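Deoxyhypusine hydroxylase (Homo sapiens, PDB 4D50) uses a diiron centre and O2 to hydroxylate the deoxyhypusine residue of eIF5A, completing the formation of hypusine. Local coordinates at residues A[134-137]-A[143-146]; A[147-152]-A[218-223]; A[164-169]-A[181-186]; A[169-174]-A[199-204]; A[210-215]-A[244-249]. All blocks are in the same frame, centred on the assembly; numbering follows the deposited sequence.

How the contacts relate
From the N terminus, contact 1 closes the first and shortest loop, folding the linker after helix 121-140 back on that helix's end. Its second segment runs straight into contact 2, whose long closure brings the linker down on the C-terminal end of helix 208-221. Nested inside that closure are contacts 3 and 4, which share A169 and cross each other along the chain, as helix 163-171 packs first on helix 177-190 and then on helix 193-201. Contact 5 crosses contact 2: it starts on helix 208-221 and pairs it with helix 241-254 at the iron site. M184 packs against L199 and V214, so contacts 3, 4 and 5 meet in one helical core.

Contact 1: residues A[134-137]-A[143-146]; sequences LEWL and EPAA
The torsions of two neighbouring helix residues, W136 and L137, direct them differently toward the loop at E143 and P144. W136 carries CG opposite the backbone N (chi1 -168°), which sends the indole out along the helix toward the proline, whereas L137 turns CG to the side of its own N (chi1 -72°) and offers CD2 to the glutamate. The motif is a helix end with its following loop folded back over it: helix 121-140 finishes, the chain reverses, and 143-146 continues in an extended, polyproline-II-like conformation, with phi near -60° throughout. Here the loop belongs to the long linker that leads to helix 163-171 in this all-helical, HEAT-like protein.

The L137 contact is made by one methyl. CD2 lies 3.6 Å from E143 N and is also 3.9 Å from E143 OE1, because the glutamate chain bends at chi2 and doubles back toward the leucine. Its polar end is held from outside the two segments: E143 OE2 forms a salt bridge with R133 and a hydrogen bond with Q71. The indole stacks on H140, and P156 of the same linker touches both W136 and P144. Across the contact, the six-membered half of the indole meets the pyrrolidine obliquely, with W136 CH2 3.8 Å from P144 CB and W136 CZ3 equally far from P144 CD.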
# COMPACT_ATOMS: atom_id res chain seq x y z
N LEU A 134 13.33 3.45 -9.96
CA LEU A 134 14.41 2.60 -10.50
C LEU A 134 15.62 3.45 -10.95
O LEU A 134 16.75 3.04 -10.71
CB LEU A 134 13.94 1.68 -11.59
CG LEU A 134 12.96 0.61 -11.14
CD1 LEU A 134 12.52 -0.24 -12.33
CD2 LEU A 134 13.46 -0.27 -10.01
N GLU A 135 15.37 4.60 -11.56
CA GLU A 135 16.42 5.50 -11.96
C GLU A 135 17.18 6.02 -10.75
O GLU A 135 18.40 6.19 -10.80
CB GLU A 135 15.85 6.61 -12.84
CG GLU A 135 15.28 6.00 -14.15
CD GLU A 135 14.59 6.99 -15.07
OE1 GLU A 135 14.11 8.09 -14.58
OE2 GLU A 135 14.51 6.62 -16.28
N TRP A 136 16.47 6.29 -9.67
CA TRP A 136 17.13 6.74 -8.44
C TRP A 136 18.05 5.67 -7.86
O TRP A 136 19.23 5.90 -7.58
CB TRP A 136 16.08 7.29 -7.48
CG TRP A 136 16.61 8.06 -6.29
CD1 TRP A 136 16.63 9.37 -6.15
CD2 TRP A 136 17.16 7.50 -5.12
NE1 TRP A 136 17.13 9.71 -4.95
CE2 TRP A 136 17.51 8.56 -4.30
CE3 TRP A 136 17.41 6.20 -4.68
CZ2 TRP A 136 18.07 8.38 -3.05
CZ3 TRP A 136 17.98 6.00 -3.40
CH2 TRP A 136 18.35 7.11 -2.62
N LEU A 137 17.54 4.46 -7.77
CA LEU A 137 18.30 3.37 -7.25
C LEU A 137 19.58 3.16 -8.09
O LEU A 137 20.69 3.00 -7.53
CB LEU A 137 17.51 2.09 -7.34
CG LEU A 137 16.33 1.95 -6.37
CD1 LEU A 137 15.56 0.70 -6.78
CD2 LEU A 137 16.84 1.90 -4.94
N GLU A 143 19.18 1.00 -2.37
CA GLU A 143 18.11 1.54 -1.57
C GLU A 143 18.69 2.63 -0.73
O GLU A 143 19.90 2.61 -0.42
CB GLU A 143 17.54 0.47 -0.60
CG GLU A 143 16.85 -0.72 -1.21
CD GLU A 143 15.54 -0.35 -1.86
OE1 GLU A 143 15.02 0.79 -1.63
OE2 GLU A 143 15.03 -1.22 -2.62
N PRO A 144 17.85 3.62 -0.35
CA PRO A 144 18.37 4.62 0.55
C PRO A 144 18.73 4.01 1.93
O PRO A 144 18.45 2.81 2.19
CB PRO A 144 17.22 5.64 0.66
CG PRO A 144 16.00 4.92 0.20
CD PRO A 144 16.44 3.84 -0.73
N ALA A 145 19.40 4.79 2.80
CA ALA A 145 19.69 4.31 4.15
C ALA A 145 18.35 4.06 4.80
O ALA A 145 17.34 4.74 4.49
CB ALA A 145 20.47 5.32 4.94
N ALA A 146 18.31 3.07 5.66
CA ALA A 146 17.10 2.70 6.32
C ALA A 146 16.64 3.88 7.18
O ALA A 146 17.40 4.44 8.00
CB ALA A 146 17.33 1.45 7.16

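Contact 2: residues A[147-152]-A[218-223]; sequences GPYLSV and LGQLQH
Q220 reaches from the last turn of helix 208-221 across to Y149 and S151, and its side chain touches the linker at both ends. At the root, Q220 CB lies beside the tyrosine ring, 4.0 Å from Y149 CE2. Beyond CG the chain runs extended (chi2 -170°), so that the amide is carried past the ring to the serine. At CD the group divides. NE2 donates to S151 OG over 3.0 Å; the hydroxyl lies practically in the amide plane, and the N-H...O angle of 157° departs moderately from straight. The other branch, OE1, is hydrogen-bonded to R188 NH1 of helix 177-190, a residue that also touches Y149 and S151.

The tyrosine approaches the helix end obliquely, its ring and the Q220 amide being 39° apart. Y149 CE2 brings a ring edge to the Q220 carbonyl oxygen at 3.5 Å, while Y149 OH passes on to L221, 3.6 Å from L221 CA. This end of the helix belongs to HEAT-like repeat 4, and the Q220 side chain is about 8 Å from that of the iron ligand E246, so the linker is fastened close to the active site without entering the metal shell.

Chemically, the two bonds are consistent with one orientation of the amide, nitrogen to the serine and oxygen to R188, and a turned-over amide would probably give up both. S151 OG, accepting from Q220, is also hydrogen-bonded to D153 OD1, which is consistent with the hydroxyl serving as acceptor and donor at once.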
# COMPACT_ATOMS: atom_id res chain seq x y z
N GLY A 147 15.38 4.24 7.01
CA GLY A 147 14.75 5.27 7.79
C GLY A 147 13.95 4.66 8.93
O GLY A 147 14.11 3.49 9.28
N PRO A 148 13.10 5.46 9.54
CA PRO A 148 12.22 5.07 10.64
C PRO A 148 11.09 4.11 10.30
O PRO A 148 10.43 3.63 11.18
CB PRO A 148 11.63 6.38 11.11
CG PRO A 148 11.84 7.35 9.99
CD PRO A 148 13.01 6.89 9.22
N TYR A 149 10.80 3.87 9.02
CA TYR A 149 9.78 2.89 8.61
C TYR A 149 10.43 1.75 7.81
O TYR A 149 11.39 1.95 7.14
CB TYR A 149 8.70 3.60 7.79
CG TYR A 149 7.95 4.59 8.69
CD1 TYR A 149 8.45 5.87 8.89
CD2 TYR A 149 6.87 4.20 9.44
CE1 TYR A 149 7.84 6.75 9.77
CE2 TYR A 149 6.24 5.06 10.29
CZ TYR A 149 6.74 6.34 10.43
OH TYR A 149 6.21 7.25 11.22
N LEU A 150 9.93 0.55 7.99
CA LEU A 150 10.56 -0.62 7.40
C LEU A 150 9.97 -0.95 6.05
O LEU A 150 10.51 -1.82 5.33
CB LEU A 150 10.48 -1.82 8.33
CG LEU A 150 11.21 -1.66 9.70
CD1 LEU A 150 10.90 -2.79 10.63
CD2 LEU A 150 12.72 -1.48 9.53
N SER A 151 8.95 -0.21 5.68
CA SER A 151 8.33 -0.32 4.37
C SER A 151 9.30 -0.01 3.29
O SER A 151 10.22 0.83 3.48
CB SER A 151 7.10 0.60 4.24
OG SER A 151 7.40 1.93 4.58
N VAL A 152 9.08 -0.61 2.13
CA VAL A 152 9.72 -0.14 0.94
C VAL A 152 8.81 0.82 0.22
O VAL A 152 7.72 0.43 -0.24
CB VAL A 152 10.04 -1.32 -0.02
CG1 VAL A 152 10.77 -0.80 -1.28
CG2 VAL A 152 10.78 -2.45 0.69
N LEU A 218 -0.27 8.62 6.42
CA LEU A 218 -0.96 9.03 7.65
C LEU A 218 -1.23 7.80 8.54
O LEU A 218 -1.08 7.88 9.79
CB LEU A 218 -2.23 9.85 7.35
CG LEU A 218 -1.98 11.28 6.91
CD1 LEU A 218 -3.26 11.91 6.35
CD2 LEU A 218 -1.26 12.11 7.94
N GLY A 219 -1.58 6.65 7.97
CA GLY A 219 -1.74 5.42 8.68
C GLY A 219 -0.44 4.89 9.23
O GLY A 219 -0.38 4.25 10.32
N GLN A 220 0.69 5.20 8.56
CA GLN A 220 2.01 4.76 9.06
C GLN A 220 2.45 5.63 10.18
O GLN A 220 2.90 5.09 11.23
CB GLN A 220 3.05 4.84 7.94
CG GLN A 220 2.93 3.83 6.86
CD GLN A 220 4.18 3.89 5.97
OE1 GLN A 220 4.50 4.91 5.35
NE2 GLN A 220 4.91 2.81 5.98
N LEU A 221 2.31 6.95 10.00
CA LEU A 221 2.68 7.96 11.00
C LEU A 221 1.81 7.77 12.25
O LEU A 221 2.30 7.85 13.39
CB LEU A 221 2.44 9.35 10.49
CG LEU A 221 2.81 10.52 11.39
CD1 LEU A 221 4.26 10.44 11.92
CD2 LEU A 221 2.61 11.78 10.62
N GLN A 222 0.55 7.43 12.05
CA GLN A 222 -0.28 7.04 13.21
C GLN A 222 -0.44 8.18 14.21
O GLN A 222 -0.69 7.92 15.42
CB GLN A 222 0.30 5.76 13.91
CG GLN A 222 -0.47 4.50 13.61
CD GLN A 222 -0.11 3.33 14.51
OE1 GLN A 222 0.34 2.30 14.05
NE2 GLN A 222 -0.32 3.48 15.82
N HIS A 223 -0.34 9.43 13.77
CA HIS A 223 -0.51 10.55 14.64
C HIS A 223 -1.99 10.95 14.66
O HIS A 223 -2.62 11.15 13.61
CB HIS A 223 0.27 11.76 14.24
CG HIS A 223 0.41 12.77 15.33
ND1 HIS A 223 -0.63 13.58 15.74
CD2 HIS A 223 1.45 13.07 16.13
CE1 HIS A 223 -0.23 14.35 16.73
NE2 HIS A 223 1.03 14.07 16.99

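Contact 3: residues A[164-169]-A[181-186]; sequences GRLREA and YRAMFA
L166 is the one large bump in this interface, and it settles over A183 and A186, which present a low surface on the facing helix. Its first torsion (chi1 -68°) swings the fork toward A186, and both prongs touch the same methyl: L166 CD2 is 3.6 Å from A186 CB and L166 CD1 is 3.8 Å from it. CD2 also leans over the next turn back, coming within 4.1 Å of A183 CA. The isobutyl group thus sits across one turn of helix 181-186, where two alanines three residues apart make a shallow hollow.

The complementary bump is small. A183 CB projects into the dip between L166 and A169, 3.7 Å from L166 O and 3.8 Å from A169 CB. With the methyls of A169 and A183 and the main chain of L166 meeting there, the backbones come close: L166 and A183 have their CA atoms 5.2 Å apart, and the local axes approach to 8.5 Å. No hydrogen bond crosses; the contacts found across the two segments are packing, largely apolar. The two helical segments run broadly antiparallel, at a signed crossing angle of -144°, forming a helical hairpin whose second arm lies in HEAT-like repeat 3.

Other helices pack on the second arm, and helix 193-201 also meets the first through R167. M184, which points away from the first arm, packs on helix 193-201; Y181 and F185 rest against helix 208-221, and Y181 and R182 touch helix 121-140; no strand takes part anywhere in this layered helical stack.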
# COMPACT_ATOMS: atom_id res chain seq x y z
N GLY A 164 7.85 23.19 6.97
CA GLY A 164 7.08 24.16 6.16
C GLY A 164 7.45 24.12 4.68
O GLY A 164 6.60 24.12 3.82
N ARG A 165 8.76 24.03 4.39
CA ARG A 165 9.24 23.84 3.02
C ARG A 165 8.83 22.48 2.37
O ARG A 165 8.49 22.43 1.19
CB ARG A 165 10.77 23.92 3.02
CG ARG A 165 11.32 25.31 3.31
CD ARG A 165 12.83 25.32 3.06
NE ARG A 165 13.59 26.45 3.64
CZ ARG A 165 14.32 26.42 4.77
NH1 ARG A 165 14.38 25.33 5.54
NH2 ARG A 165 14.97 27.51 5.16
N LEU A 166 8.80 21.43 3.17
CA LEU A 166 8.24 20.13 2.70
C LEU A 166 6.74 20.23 2.34
O LEU A 166 6.26 19.67 1.32
CB LEU A 166 8.45 19.04 3.75
CG LEU A 166 9.90 18.62 3.99
CD1 LEU A 166 10.05 17.77 5.20
CD2 LEU A 166 10.47 17.92 2.76
N ARG A 167 6.00 20.96 3.16
CA ARG A 167 4.56 21.14 2.94
C ARG A 167 4.36 21.86 1.64
O ARG A 167 3.54 21.53 0.83
CB ARG A 167 3.94 21.90 4.10
CG ARG A 167 2.49 22.30 3.87
CD ARG A 167 2.08 23.28 4.97
NE ARG A 167 0.79 23.84 4.60
CZ ARG A 167 0.61 24.77 3.65
NH1 ARG A 167 1.62 25.30 2.93
NH2 ARG A 167 -0.63 25.17 3.37
N GLU A 168 5.18 22.87 1.40
CA GLU A 168 5.02 23.57 0.13
C GLU A 168 5.21 22.70 -1.07
O GLU A 168 4.44 22.77 -2.05
CB GLU A 168 5.96 24.78 0.05
CG GLU A 168 5.58 25.90 0.98
CD GLU A 168 6.45 27.14 0.75
OE1 GLU A 168 7.35 27.09 -0.14
OE2 GLU A 168 6.28 28.15 1.50
N ALA A 169 6.23 21.86 -0.99
CA ALA A 169 6.56 20.94 -2.07
C ALA A 169 5.45 19.94 -2.30
O ALA A 169 5.00 19.72 -3.41
CB ALA A 169 7.85 20.22 -1.77
N TYR A 181 6.00 13.13 -3.91
CA TYR A 181 6.08 11.93 -3.07
C TYR A 181 7.30 11.95 -2.19
O TYR A 181 7.31 11.49 -1.02
CB TYR A 181 6.10 10.66 -3.94
CG TYR A 181 4.75 10.06 -4.24
CD1 TYR A 181 3.75 10.81 -4.86
CD2 TYR A 181 4.53 8.73 -4.08
CE1 TYR A 181 2.51 10.29 -5.13
CE2 TYR A 181 3.27 8.20 -4.36
CZ TYR A 181 2.28 8.98 -4.89
OH TYR A 181 1.03 8.43 -5.23
N ARG A 182 8.41 12.49 -2.70
CA ARG A 182 9.59 12.53 -1.83
C ARG A 182 9.34 13.43 -0.57
O ARG A 182 9.80 13.14 0.52
CB ARG A 182 10.81 13.08 -2.66
CG ARG A 182 11.29 12.12 -3.70
CD ARG A 182 12.73 12.37 -4.14
NE ARG A 182 13.67 12.29 -3.04
CZ ARG A 182 14.95 12.65 -3.16
NH1 ARG A 182 15.39 13.13 -4.32
NH2 ARG A 182 15.73 12.61 -2.11
N ALA A 183 8.60 14.50 -0.77
CA ALA A 183 8.32 15.49 0.28
C ALA A 183 7.31 14.83 1.24
O ALA A 183 7.43 14.98 2.43
CB ALA A 183 7.71 16.71 -0.34
N MET A 184 6.47 13.99 0.70
CA MET A 184 5.44 13.26 1.47
C MET A 184 6.15 12.28 2.45
O MET A 184 5.84 12.24 3.64
CB MET A 184 4.48 12.46 0.57
CG MET A 184 3.23 11.98 1.28
SD MET A 184 2.38 10.77 0.19
CE MET A 184 1.87 11.76 -1.17
N PHE A 185 7.12 11.50 1.96
CA PHE A 185 7.84 10.59 2.83
C PHE A 185 8.72 11.30 3.78
O PHE A 185 8.86 10.86 4.94
CB PHE A 185 8.58 9.49 2.03
CG PHE A 185 7.62 8.58 1.38
CD1 PHE A 185 6.84 7.73 2.14
CD2 PHE A 185 7.43 8.63 0.01
CE1 PHE A 185 5.86 6.94 1.56
CE2 PHE A 185 6.40 7.88 -0.55
CZ PHE A 185 5.61 7.11 0.26
N ALA A 186 9.32 12.45 3.37
CA ALA A 186 10.07 13.27 4.35
C ALA A 186 9.21 13.83 5.48
O ALA A 186 9.64 13.88 6.61
CB ALA A 186 10.79 14.42 3.66

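Contact 4: residues A[169-174]-A[199-204]; sequences ALLDES and LAEGLH
The carboxylate of E201 comes up against L171, with OE1 3.6 Å from L171 CD1 and the two side chains crossing at about a right angle. That oxygen has a stronger partner outside the two segments: R167, one turn earlier on the leucine's helix, forms a salt bridge with it through NH2. A second flat group, the carboxylate of D172, is engaged from one face: S174 OG (2.7 Å from D172 OD1) and S174 N both reach OD1 from the same side, well out of its plane. The bond from S174 N makes this an Asx turn, which shapes the turn at 172-174, while D172 OD2 pairs with R175.

Between the helices leucine methyls pack on the main chain of the other segment. L171 CD2 lies 3.8 Å from G202 N, at the end of the helical turn. L170, with its branch swung away from its own N (chi1 177°), places CD2 3.9 Å from L199 CA, and L170 CD2 meets L199 CD2 at 4.4 Å.

Segment 199-204 lies in HEAT-like repeat 3. Helix 177-190 contributes M184, which touches both L170 and L199, and helix 208-221 lies beyond, touching L170 through F210 and L199 through V217 and L218.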
# COMPACT_ATOMS: atom_id res chain seq x y z
N ALA A 169 6.23 21.86 -0.99
CA ALA A 169 6.56 20.94 -2.07
C ALA A 169 5.45 19.94 -2.30
O ALA A 169 5.00 19.72 -3.41
CB ALA A 169 7.85 20.22 -1.77
N LEU A 170 4.97 19.37 -1.20
CA LEU A 170 3.85 18.38 -1.25
C LEU A 170 2.58 18.86 -1.98
O LEU A 170 1.98 18.09 -2.75
CB LEU A 170 3.48 17.97 0.22
CG LEU A 170 2.31 17.02 0.41
CD1 LEU A 170 2.79 15.62 0.08
CD2 LEU A 170 1.62 17.09 1.78
N LEU A 171 2.18 20.10 -1.67
CA LEU A 171 0.96 20.75 -2.15
C LEU A 171 1.11 21.52 -3.47
O LEU A 171 0.11 22.05 -3.96
CB LEU A 171 0.40 21.68 -1.11
CG LEU A 171 0.23 21.09 0.30
CD1 LEU A 171 -0.27 22.18 1.23
CD2 LEU A 171 -0.75 19.92 0.31
N ASP A 172 2.32 21.53 -4.04
CA ASP A 172 2.58 22.17 -5.33
C ASP A 172 2.16 21.32 -6.53
O ASP A 172 2.82 20.33 -6.93
CB ASP A 172 4.05 22.60 -5.41
CG ASP A 172 4.33 23.54 -6.57
OD1 ASP A 172 3.39 23.80 -7.37
OD2 ASP A 172 5.50 24.03 -6.62
N GLU A 173 1.05 21.68 -7.14
CA GLU A 173 0.53 20.87 -8.28
C GLU A 173 1.38 20.97 -9.57
O GLU A 173 1.24 20.15 -10.48
CB GLU A 173 -0.90 21.26 -8.59
CG GLU A 173 -1.90 21.10 -7.44
CD GLU A 173 -2.47 19.70 -7.22
OE1 GLU A 173 -2.23 18.77 -8.00
OE2 GLU A 173 -3.27 19.59 -6.26
N SER A 174 2.29 21.94 -9.65
CA SER A 174 3.17 22.07 -10.80
C SER A 174 4.44 21.25 -10.72
O SER A 174 5.10 21.12 -11.72
CB SER A 174 3.58 23.52 -10.98
OG SER A 174 4.38 23.93 -9.87
N LEU A 199 0.51 16.87 5.91
CA LEU A 199 0.17 15.67 5.14
C LEU A 199 -1.34 15.70 4.83
O LEU A 199 -1.77 15.51 3.67
CB LEU A 199 0.61 14.42 5.88
CG LEU A 199 2.09 14.10 5.66
CD1 LEU A 199 2.53 13.06 6.67
CD2 LEU A 199 2.43 13.54 4.27
N ALA A 200 -2.14 16.00 5.86
CA ALA A 200 -3.60 15.83 5.77
C ALA A 200 -4.17 16.82 4.75
O ALA A 200 -5.19 16.50 4.16
CB ALA A 200 -4.29 15.95 7.09
N GLU A 201 -3.52 17.96 4.57
CA GLU A 201 -3.89 18.91 3.48
C GLU A 201 -3.80 18.24 2.15
O GLU A 201 -4.52 18.60 1.24
CB GLU A 201 -3.06 20.18 3.51
CG GLU A 201 -3.22 21.00 4.78
CD GLU A 201 -2.36 22.28 4.79
OE1 GLU A 201 -2.51 23.11 3.90
OE2 GLU A 201 -1.57 22.46 5.70
N GLY A 202 -2.90 17.24 1.99
CA GLY A 202 -2.89 16.56 0.71
C GLY A 202 -4.11 15.73 0.37
O GLY A 202 -4.29 15.30 -0.77
N LEU A 203 -5.01 15.52 1.34
CA LEU A 203 -6.23 14.83 1.06
C LEU A 203 -7.22 15.69 0.25
O LEU A 203 -8.22 15.19 -0.20
CB LEU A 203 -6.94 14.34 2.33
CG LEU A 203 -6.13 13.31 3.08
CD1 LEU A 203 -6.66 13.13 4.48
CD2 LEU A 203 -6.12 12.06 2.29
N HIS A 204 -6.82 16.91 -0.01
CA HIS A 204 -7.65 17.89 -0.78
C HIS A 204 -7.00 18.26 -2.13
O HIS A 204 -7.49 19.12 -2.86
CB HIS A 204 -7.90 19.11 0.08
CG HIS A 204 -8.69 18.79 1.30
ND1 HIS A 204 -8.12 18.60 2.53
CD2 HIS A 204 -9.99 18.47 1.42
CE1 HIS A 204 -9.06 18.22 3.39
NE2 HIS A 204 -10.19 18.12 2.74

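Contact 5: residues A[210-215]-A[244-249]; sequences FRHEVG and RHECAE. With FE (Fe (III) ion), chain D; FE (Fe (III) ion), chain C; PER (peroxide ion), chain E.
H212 and E246 face each other across two helical segments, each reaching for a different iron(III) ion. E246 points its CB at the opposite helix. Its first torsion (chi1 -146°) lays CG off the oxygen end of the H212 carbonyl, with E246 CG 3.1 Å from H212 O, and the bend at chi2 (62°) then turns the carboxylate toward the metals. E246 OE1 binds one iron at 2.1 Å and lies obliquely to the H212 ring, with H212 CD2 3.3 Å away. E246 OE2 is not a ligand here; it accepts a hydrogen bond from water 1, which is bound to the same iron.

The imidazole of H212 comes from the other side, its NE2 2.3 Å from the second iron and its ND1 hydrogen-bonded to L209 O. H245 directs NE2 to the first iron at 2.2 Å, and its ring meets the peroxide at the edge, with atom O2 in the ring plane; S277 OG holds its ND1.

Segments 210-215 and 244-249 lie in HEAT-like repeats 4 and 5 and run side by side, 6° from parallel with axes 8.1 Å apart. They supply three of the six protein ligands of a peroxo-diiron(III) centre: H61 completes the protein ligands of the first iron, H94 and E95 those of the second. The backbones come close where G215 CA lies 5.0 Å from C247 CA.

Peroxide O2 binds the iron held by H245 and E246, and peroxide O1 the iron held by H212. Water 2 spans the same pair, 2.4 Å from the first iron and nearer the second.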
# COMPACT_ATOMS: atom_id res chain seq x y z
N PHE A 210 -2.20 10.05 -5.60
CA PHE A 210 -1.58 10.93 -4.60
C PHE A 210 -2.32 10.96 -3.28
O PHE A 210 -1.68 10.76 -2.21
CB PHE A 210 -1.51 12.36 -5.17
CG PHE A 210 -0.96 13.42 -4.20
CD1 PHE A 210 -1.82 14.09 -3.32
CD2 PHE A 210 0.37 13.76 -4.17
CE1 PHE A 210 -1.37 15.09 -2.51
CE2 PHE A 210 0.85 14.70 -3.24
CZ PHE A 210 -0.02 15.37 -2.44
N ARG A 211 -3.63 11.15 -3.32
CA ARG A 211 -4.43 11.20 -2.07
C ARG A 211 -4.37 9.88 -1.32
O ARG A 211 -4.34 9.82 -0.09
CB ARG A 211 -5.89 11.53 -2.38
CG ARG A 211 -6.01 13.00 -2.76
CD ARG A 211 -7.44 13.52 -2.75
NE ARG A 211 -8.35 12.74 -3.53
CZ ARG A 211 -8.55 12.87 -4.86
NH1 ARG A 211 -7.80 13.73 -5.58
NH2 ARG A 211 -9.49 12.12 -5.49
N HIS A 212 -4.41 8.80 -2.05
CA HIS A 212 -4.37 7.51 -1.40
C HIS A 212 -3.06 7.31 -0.68
O HIS A 212 -3.03 6.75 0.39
CB HIS A 212 -4.76 6.40 -2.43
CG HIS A 212 -3.75 5.36 -2.75
ND1 HIS A 212 -2.67 5.61 -3.56
CD2 HIS A 212 -3.73 4.02 -2.53
CE1 HIS A 212 -1.95 4.52 -3.67
NE2 HIS A 212 -2.59 3.53 -3.11
N GLU A 213 -1.97 7.71 -1.33
CA GLU A 213 -0.69 7.64 -0.70
C GLU A 213 -0.63 8.45 0.57
O GLU A 213 -0.01 8.00 1.56
CB GLU A 213 0.42 8.05 -1.70
CG GLU A 213 1.76 7.56 -1.25
CD GLU A 213 1.95 6.05 -1.33
OE1 GLU A 213 1.47 5.42 -2.30
OE2 GLU A 213 2.60 5.52 -0.40
N VAL A 214 -1.19 9.66 0.53
CA VAL A 214 -1.29 10.48 1.75
C VAL A 214 -1.96 9.72 2.87
O VAL A 214 -1.47 9.68 4.03
CB VAL A 214 -2.04 11.80 1.43
CG1 VAL A 214 -2.34 12.62 2.69
CG2 VAL A 214 -1.16 12.66 0.53
N GLY A 215 -3.03 9.03 2.51
CA GLY A 215 -3.82 8.17 3.45
C GLY A 215 -2.89 7.09 4.05
O GLY A 215 -2.85 6.86 5.24
N ARG A 244 -10.79 6.32 -0.18
CA ARG A 244 -11.57 6.08 1.03
C ARG A 244 -11.13 4.80 1.75
O ARG A 244 -11.01 4.78 2.97
CB ARG A 244 -13.05 6.05 0.74
CG ARG A 244 -13.65 7.32 0.10
CD ARG A 244 -15.10 7.08 -0.35
NE ARG A 244 -15.86 6.83 0.84
CZ ARG A 244 -16.91 6.02 0.94
NH1 ARG A 244 -17.33 5.30 -0.08
NH2 ARG A 244 -17.40 5.87 2.13
N HIS A 245 -10.84 3.77 0.98
CA HIS A 245 -10.25 2.52 1.58
C HIS A 245 -8.93 2.76 2.32
O HIS A 245 -8.74 2.24 3.44
CB HIS A 245 -10.08 1.42 0.54
CG HIS A 245 -8.72 0.83 0.52
ND1 HIS A 245 -8.33 -0.10 1.45
CD2 HIS A 245 -7.69 0.98 -0.34
CE1 HIS A 245 -7.07 -0.43 1.22
NE2 HIS A 245 -6.69 0.14 0.10
N GLU A 246 -8.03 3.59 1.75
CA GLU A 246 -6.76 3.81 2.37
C GLU A 246 -6.92 4.59 3.69
O GLU A 246 -6.23 4.28 4.67
CB GLU A 246 -5.82 4.53 1.37
CG GLU A 246 -4.38 4.14 1.51
CD GLU A 246 -4.14 2.68 1.24
OE1 GLU A 246 -4.46 2.18 0.17
OE2 GLU A 246 -3.63 2.03 2.18
N CYS A 247 -7.86 5.52 3.68
CA CYS A 247 -8.25 6.32 4.86
C CYS A 247 -8.84 5.42 5.95
O CYS A 247 -8.47 5.52 7.10
CB CYS A 247 -9.16 7.47 4.46
SG CYS A 247 -8.26 8.76 3.60
N ALA A 248 -9.65 4.44 5.54
CA ALA A 248 -10.21 3.51 6.47
C ALA A 248 -9.10 2.64 7.12
O ALA A 248 -9.07 2.40 8.35
CB ALA A 248 -11.21 2.63 5.76
N GLU A 249 -8.17 2.14 6.29
CA GLU A 249 -7.04 1.39 6.79
C GLU A 249 -6.23 2.20 7.77
O GLU A 249 -5.82 1.66 8.78
CB GLU A 249 -6.11 0.95 5.66
CG GLU A 249 -6.47 -0.34 4.96
CD GLU A 249 -5.24 -1.17 4.51
OE1 GLU A 249 -4.05 -0.96 4.89
OE2 GLU A 249 -5.48 -2.09 3.75
FE FE D . -4.65 0.29 -0.72
FE FE C . -2.15 1.32 -3.34
O1 PER E . -4.33 0.87 -3.41
O2 PER E . -5.52 1.22 -2.49
O HOH W 1 -3.78 -0.46 1.11
O HOH W 2 -2.38 0.70 -1.31
O HOH W 3 -0.10 1.77 -2.79